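Local atomic coordinates of putative O-acetylhomoserine (Thiol)-lyase (Campylobacter jejuni, PDB entry 4OC9), a protein that probably makes homocysteine from O-acetylhomoserine and sulfide with pyridoxal 5'-phosphate as cofactor. Residues I23-Y28 and L281-L286; N59-V64 and Q277-L282; G84-F89 and L270-A275. One frame throughout, in Å; residues are numbered along the deposited sequence.

In the fold
Contacts 1 and 2 are neighbours, their centres about 6 Å apart, and both use the first turns of helix 276-309. Contact 2 lays the start of helix 60-73 along it, and contact 1 brings up the N-terminal loop. The loop is also tied to contact 2 directly, by Pro26 O to Thr61 OG1 (2.8 Å) and Tyr28 O to Asn59 ND2 (3.0 Å). Contact 3 is centred about 14 Å from contact 2 and joins the helix that binds the cofactor phosphate to the loop running into helix 276-309. Leu274 CD2 of that loop reaches Ala279 CB of contact 2 at 3.7 Å, so the three contacts are continuous.

Contact 1. Residues I23-Y28 and L281-L286; sequences ISVPIY and LLLQGL
The backbone N of Ser24, the residue that faces Gln284 across the contact, donates to Asn30 OD1 of the second subunit. Two more polar atoms of Ser24 are held: its carbonyl O accepts from Ser22 OG, and its hydroxyl makes a weak hydrogen bond with the backbone O of Gln29 of the second subunit. With OG anti to the backbone N (chi1 177°), the hydroxyl comes loosely near the end of the Gln284 side chain. The firmer touch is apolar and lies one residue on in the loop and one residue back in the helix. Leu283 CG lies beside the backbone N, and CD1 then runs on anti to CA (chi2 169°), which carries this methyl out from the helix to the isopropyl group of Val25. There it lies over the face formed by CB, CG1 and CG2: Leu283 CD1 is 3.9 Å from Val25 CG2, 4.0 Å from Val25 CB and 4.1 Å from Val25 CG1, almost equally far from all three. The two side chains cross at about a right angle, and CD1 is the one Leu283 atom within 4.2 Å of Val25. Tyr15 lies against Val25 and Val64 of helix 60-73 against Leu283, extending the apolar patch beyond the pair. The backbones stay well apart, with 8.6 Å between Val25 CA and Leu283 CA. The site lies at a meeting of subunits in the tetramer: the backbone O of Gln284 accepts from Gln211 NE2 of the third subunit, and Thr213 of that subunit packs on both Ser24 and Gln284. The N-terminal loop thus meets its own long helix through side-chain packing, while the polar bonds that fix Ser24 and the Gln284 carbonyl come largely from neighbouring subunits.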
# COMPACT_ATOMS: atom_id res chain seq x y z
N ILE D 23 11.25 -6.36 -12.03
CA ILE D 23 11.75 -5.13 -12.65
C ILE D 23 11.50 -3.96 -11.72
O ILE D 23 12.33 -3.06 -11.61
CB ILE D 23 11.14 -4.91 -14.04
CG1 ILE D 23 11.63 -6.04 -14.95
CG2 ILE D 23 11.59 -3.59 -14.61
CD1 ILE D 23 11.01 -6.02 -16.30
N SER D 24 10.35 -3.99 -11.08
CA SER D 24 10.00 -2.96 -10.14
C SER D 24 10.64 -3.29 -8.80
O SER D 24 10.78 -4.46 -8.47
CB SER D 24 8.50 -2.88 -9.94
OG SER D 24 8.22 -1.91 -8.96
N VAL D 25 10.97 -2.27 -8.03
CA VAL D 25 11.58 -2.47 -6.72
C VAL D 25 10.52 -2.99 -5.78
O VAL D 25 9.44 -2.44 -5.67
CB VAL D 25 12.16 -1.18 -6.14
CG1 VAL D 25 12.81 -1.44 -4.80
CG2 VAL D 25 13.19 -0.58 -7.09
N PRO D 26 10.81 -4.09 -5.08
CA PRO D 26 9.80 -4.59 -4.19
C PRO D 26 9.56 -3.67 -3.02
O PRO D 26 10.45 -2.91 -2.60
CB PRO D 26 10.39 -5.91 -3.67
CG PRO D 26 11.56 -6.22 -4.55
CD PRO D 26 12.03 -4.91 -5.08
N ILE D 27 8.34 -3.75 -2.48
CA ILE D 27 7.97 -2.94 -1.33
C ILE D 27 8.22 -3.79 -0.08
O ILE D 27 7.46 -4.74 0.20
CB ILE D 27 6.49 -2.54 -1.33
CG1 ILE D 27 6.13 -1.85 -2.64
CG2 ILE D 27 6.22 -1.66 -0.12
CD1 ILE D 27 4.63 -1.58 -2.79
N TYR D 28 9.27 -3.45 0.65
CA TYR D 28 9.61 -4.15 1.87
C TYR D 28 8.80 -3.60 3.06
O TYR D 28 9.32 -2.86 3.90
CB TYR D 28 11.13 -4.12 2.13
CG TYR D 28 11.89 -4.92 1.09
CD1 TYR D 28 12.10 -6.29 1.26
CD2 TYR D 28 12.39 -4.32 -0.08
CE1 TYR D 28 12.77 -7.05 0.31
CE2 TYR D 28 13.06 -5.07 -1.04
CZ TYR D 28 13.26 -6.44 -0.82
OH TYR D 28 13.91 -7.19 -1.73
N LEU D 281 6.44 4.74 -3.53
CA LEU D 281 5.69 5.70 -4.35
C LEU D 281 6.62 6.80 -4.82
O LEU D 281 6.57 7.22 -5.97
CB LEU D 281 4.54 6.31 -3.56
CG LEU D 281 3.39 5.35 -3.32
CD1 LEU D 281 2.36 5.90 -2.35
CD2 LEU D 281 2.73 5.02 -4.64
N LEU D 282 7.48 7.29 -3.91
CA LEU D 282 8.46 8.34 -4.24
C LEU D 282 9.45 7.85 -5.30
O LEU D 282 9.87 8.63 -6.15
CB LEU D 282 9.12 8.87 -2.99
CG LEU D 282 8.09 9.60 -2.11
CD1 LEU D 282 8.63 9.91 -0.71
CD2 LEU D 282 7.60 10.88 -2.78
N LEU D 283 9.83 6.58 -5.26
CA LEU D 283 10.69 6.05 -6.30
C LEU D 283 9.97 6.11 -7.61
O LEU D 283 10.57 6.43 -8.62
CB LEU D 283 11.03 4.57 -6.13
CG LEU D 283 12.18 4.12 -5.26
CD1 LEU D 283 12.15 2.62 -5.04
CD2 LEU D 283 13.46 4.53 -5.99
N GLN D 284 8.69 5.77 -7.59
CA GLN D 284 7.93 5.80 -8.85
C GLN D 284 7.87 7.24 -9.42
O GLN D 284 7.95 7.45 -10.62
CB GLN D 284 6.50 5.25 -8.69
CG GLN D 284 6.44 3.90 -8.00
CD GLN D 284 7.29 2.83 -8.64
OE1 GLN D 284 8.18 2.32 -7.98
NE2 GLN D 284 7.11 2.56 -9.93
N GLY D 285 7.69 8.21 -8.52
CA GLY D 285 7.58 9.59 -8.93
C GLY D 285 8.88 10.05 -9.48
O GLY D 285 8.92 10.79 -10.46
N LEU D 286 9.97 9.59 -8.87
CA LEU D 286 11.28 9.99 -9.33
C LEU D 286 11.49 9.58 -10.78
O LEU D 286 12.08 10.29 -11.57
CB LEU D 286 12.38 9.40 -8.45
CG LEU D 286 13.81 9.81 -8.87
CD1 LEU D 286 13.96 11.31 -8.87
CD2 LEU D 286 14.82 9.18 -7.90

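Contact 2. Residues N59-V64 and Q277-L282; sequences NPTSDV and QNAWLL
Thr61 meets Trp280 and Ala279 through one methyl. Its CB points toward helix 276-309 but is not itself among the touching atoms, and the two branches beyond it part company. CG2, anti to the backbone N because chi1 is -60°, enters beside the helix backbone: Thr61 CG2 is 3.7 Å from Trp280 N, 3.8 Å from Trp280 CB and 4.2 Å from Ala279 CB. It also lies at the edge of the indole, near the ring plane. OG1 turns to the N-terminal loop, where this buried hydroxyl both donates, to Pro26, and accepts, from the backbone N of Tyr28. The indole leaves the contact: Trp280 CG is anti to its own backbone N (chi1 -176°), which takes the ring to Ser24 and Ile27 of the loop and to Gln29 of the second subunit. Beside the threonine, Ser62 and Ala279 pack closely, CB to CB at 3.7 Å, and their small side chains let Ser62 CA and Ala279 CA come within 5.1 Å. The short helical segments are 8.4 Å apart at their axes and inclined by 31°. Asn59 is the N-cap of helix 60-73; its OD1 accepts from Thr61 N at 2.8 Å, with the donor in the carbonyl plane. The chemistry divides the labour on Thr61: its methyl joins two helices by van der Waals contact, while its hydroxyl and amide bind the loop and the cap.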
# COMPACT_ATOMS: atom_id res chain seq x y z
N ASN D 59 15.87 0.78 5.23
CA ASN D 59 15.02 -0.20 4.55
C ASN D 59 15.47 -0.28 3.07
O ASN D 59 15.78 0.75 2.47
CB ASN D 59 13.58 0.24 4.73
CG ASN D 59 12.59 -0.63 3.99
OD1 ASN D 59 12.59 -0.70 2.74
ND2 ASN D 59 11.63 -1.17 4.73
N PRO D 60 15.53 -1.48 2.49
CA PRO D 60 15.99 -1.63 1.11
C PRO D 60 15.19 -0.83 0.09
O PRO D 60 15.80 -0.29 -0.85
CB PRO D 60 15.86 -3.13 0.83
CG PRO D 60 15.75 -3.77 2.18
CD PRO D 60 15.12 -2.76 3.08
N THR D 61 13.89 -0.69 0.26
CA THR D 61 13.08 0.09 -0.67
C THR D 61 13.57 1.51 -0.60
O THR D 61 13.96 2.10 -1.61
CB THR D 61 11.57 0.01 -0.37
OG1 THR D 61 11.12 -1.34 -0.44
CG2 THR D 61 10.78 0.84 -1.36
N SER D 62 13.59 2.07 0.60
CA SER D 62 14.08 3.46 0.79
C SER D 62 15.57 3.67 0.44
O SER D 62 15.98 4.75 0.06
CB SER D 62 13.72 4.01 2.14
OG SER D 62 14.15 3.17 3.17
N ASP D 63 16.39 2.61 0.52
CA ASP D 63 17.81 2.73 0.16
C ASP D 63 17.97 2.99 -1.34
O ASP D 63 18.83 3.78 -1.74
CB ASP D 63 18.60 1.47 0.53
CG ASP D 63 18.74 1.28 2.03
OD1 ASP D 63 18.45 2.24 2.79
OD2 ASP D 63 19.15 0.19 2.45
N VAL D 64 17.15 2.31 -2.15
CA VAL D 64 17.21 2.50 -3.60
C VAL D 64 16.89 3.98 -3.90
O VAL D 64 17.58 4.63 -4.68
CB VAL D 64 16.23 1.62 -4.36
CG1 VAL D 64 16.29 1.95 -5.84
CG2 VAL D 64 16.52 0.15 -4.12
N GLN D 277 6.00 2.15 1.95
CA GLN D 277 5.04 2.42 0.90
C GLN D 277 5.33 3.82 0.32
O GLN D 277 5.25 4.01 -0.89
CB GLN D 277 3.62 2.35 1.47
CG GLN D 277 2.52 2.46 0.45
CD GLN D 277 2.45 1.26 -0.47
OE1 GLN D 277 2.81 0.14 -0.09
NE2 GLN D 277 1.89 1.46 -1.65
N ASN D 278 5.58 4.80 1.21
CA ASN D 278 5.87 6.17 0.76
C ASN D 278 7.15 6.19 -0.04
O ASN D 278 7.20 6.81 -1.13
CB ASN D 278 5.91 7.20 1.87
CG ASN D 278 4.55 7.56 2.41
OD1 ASN D 278 3.63 6.76 2.44
ND2 ASN D 278 4.42 8.81 2.86
N ALA D 279 8.15 5.45 0.43
CA ALA D 279 9.44 5.39 -0.26
C ALA D 279 9.25 4.84 -1.67
O ALA D 279 9.77 5.39 -2.65
CB ALA D 279 10.43 4.55 0.50
N TRP D 280 8.48 3.76 -1.77
CA TRP D 280 8.22 3.14 -3.07
C TRP D 280 7.48 4.08 -4.03
O TRP D 280 7.85 4.20 -5.19
CB TRP D 280 7.46 1.82 -2.91
CG TRP D 280 7.25 1.11 -4.17
CD1 TRP D 280 8.12 0.31 -4.78
CD2 TRP D 280 6.06 1.12 -4.97
NE1 TRP D 280 7.56 -0.20 -5.96
CE2 TRP D 280 6.30 0.29 -6.09
CE3 TRP D 280 4.82 1.76 -4.86
CZ2 TRP D 280 5.35 0.06 -7.07
CZ3 TRP D 280 3.87 1.55 -5.85
CH2 TRP D 280 4.14 0.69 -6.94
N LEU D 281 6.44 4.74 -3.53
CA LEU D 281 5.69 5.70 -4.35
C LEU D 281 6.62 6.80 -4.82
O LEU D 281 6.57 7.22 -5.97
CB LEU D 281 4.54 6.31 -3.56
CG LEU D 281 3.39 5.35 -3.32
CD1 LEU D 281 2.36 5.90 -2.35
CD2 LEU D 281 2.73 5.02 -4.64
N LEU D 282 7.48 7.29 -3.91
CA LEU D 282 8.46 8.34 -4.24
C LEU D 282 9.45 7.85 -5.30
O LEU D 282 9.87 8.63 -6.15
CB LEU D 282 9.12 8.87 -2.99
CG LEU D 282 8.09 9.60 -2.11
CD1 LEU D 282 8.63 9.91 -0.71
CD2 LEU D 282 7.60 10.88 -2.78

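Contact 3. Residues G84-F89 and L270-A275; sequences GMAACF and LGASLA
Phe89 and Leu270 form the closer part of this contact, Ala86 and Ala272 the looser one. Leu270 CG lies beside the backbone N, and its CD2 branch extends roughly anti to CA, bringing that methyl to the far end of the phenyl ring. Leu270 CD2 is 3.7 Å from Phe89 CE2 and 3.8 Å from Phe89 CZ, and the two side chains cross at about a right angle. Phe89 CG is anti to its backbone N (chi1 168°), which sends the ring out from helix 84-93 to meet it. This end is enclosed further by Leu120 and Phe123 beside the ring, by Tyr90 and Ile93 beside Leu270, and by Leu270 of the fourth subunit, which packs on Phe89. At the other end one methyl meets one methyl, Ala86 CB to Ala272 CB at 3.9 Å, and the backbones come to 6.5 Å between Ala86 CA and Ala272 CA. The side chains are short here, but this end is buried too and the loop is pinned by polar bonds: Ala272 N bonds to Tyr90 OH, and Gly271 O to Ser83 OG of the fourth subunit. Gly271, with positive phi, is the first residue after helix 257-270, and Ala272 is the centre of an inverse gamma turn whose Ser273 N to Gly271 O bond, 3.0 Å, is weak. Just before Ala86, the backbone N atoms of Gly84 and Met85 (selenomethionine) bind phosphate oxygens of the pyridoxal-phosphate lysine (LLP) at position 206, at the N-terminal end of helix 84-93, whose dipole would probably help hold that anion. The same helix packs through apolar groups on one flank and binds the phosphate at its start, and the helix end and loop that supply the contact are bonded to another subunit.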
# COMPACT_ATOMS: atom_id res chain seq x y z
N GLY D 84 9.97 16.44 4.50
CA GLY D 84 10.89 17.52 4.11
C GLY D 84 11.34 18.28 5.36
O GLY D 84 12.49 18.63 5.50
N MSE D 85 10.41 18.52 6.28
CA MSE D 85 10.74 19.22 7.52
C MSE D 85 11.72 18.40 8.29
O MSE D 85 12.72 18.91 8.77
CB MSE D 85 9.52 19.41 8.40
CG MSE D 85 8.56 20.48 7.91
SE MSE D 85 9.48 22.17 7.47
CE MSE D 85 10.35 22.47 9.20
N ALA D 86 11.46 17.10 8.41
CA ALA D 86 12.36 16.23 9.12
C ALA D 86 13.73 16.29 8.49
O ALA D 86 14.74 16.27 9.20
CB ALA D 86 11.86 14.80 9.13
N ALA D 87 13.79 16.36 7.17
CA ALA D 87 15.06 16.46 6.45
C ALA D 87 15.79 17.78 6.83
O ALA D 87 17.01 17.78 7.03
CB ALA D 87 14.84 16.40 4.95
N CYS D 88 15.06 18.90 6.85
CA CYS D 88 15.66 20.20 7.21
C CYS D 88 16.16 20.14 8.67
O CYS D 88 17.30 20.48 8.95
CB CYS D 88 14.68 21.35 7.00
SG CYS D 88 14.20 21.66 5.28
N PHE D 89 15.32 19.61 9.56
CA PHE D 89 15.65 19.46 10.99
C PHE D 89 16.92 18.60 11.17
O PHE D 89 17.88 19.02 11.81
CB PHE D 89 14.43 18.96 11.73
CG PHE D 89 14.70 18.49 13.10
CD1 PHE D 89 15.27 19.32 14.03
CD2 PHE D 89 14.26 17.23 13.51
CE1 PHE D 89 15.49 18.88 15.33
CE2 PHE D 89 14.45 16.78 14.79
CZ PHE D 89 15.07 17.61 15.72
N LEU D 270 15.80 9.61 17.12
CA LEU D 270 14.64 10.52 16.94
C LEU D 270 13.54 9.88 16.11
O LEU D 270 12.36 10.24 16.24
CB LEU D 270 15.05 11.89 16.42
CG LEU D 270 15.71 12.94 17.35
CD1 LEU D 270 16.68 12.29 18.29
CD2 LEU D 270 16.35 14.19 16.72
N GLY D 271 13.93 8.93 15.26
CA GLY D 271 12.98 8.16 14.48
C GLY D 271 12.00 8.69 13.47
O GLY D 271 10.86 8.22 13.43
N ALA D 272 12.43 9.66 12.68
CA ALA D 272 11.58 10.25 11.65
C ALA D 272 11.82 9.44 10.37
O ALA D 272 12.25 9.92 9.34
CB ALA D 272 11.92 11.70 11.43
N SER D 273 11.48 8.18 10.49
CA SER D 273 11.66 7.21 9.44
C SER D 273 10.59 7.24 8.34
O SER D 273 9.39 7.47 8.55
CB SER D 273 11.90 5.86 10.14
OG SER D 273 12.15 4.75 9.29
N LEU D 274 11.07 7.06 7.13
CA LEU D 274 10.19 7.05 5.99
C LEU D 274 9.60 5.65 5.79
O LEU D 274 10.33 4.69 5.57
CB LEU D 274 10.95 7.47 4.71
CG LEU D 274 10.09 7.54 3.43
CD1 LEU D 274 9.00 8.60 3.56
CD2 LEU D 274 10.94 7.86 2.21
N ALA D 275 8.28 5.57 5.81
CA ALA D 275 7.60 4.31 5.59
C ALA D 275 7.87 3.76 4.17
O ALA D 275 7.99 4.51 3.20
CB ALA D 275 6.12 4.47 5.81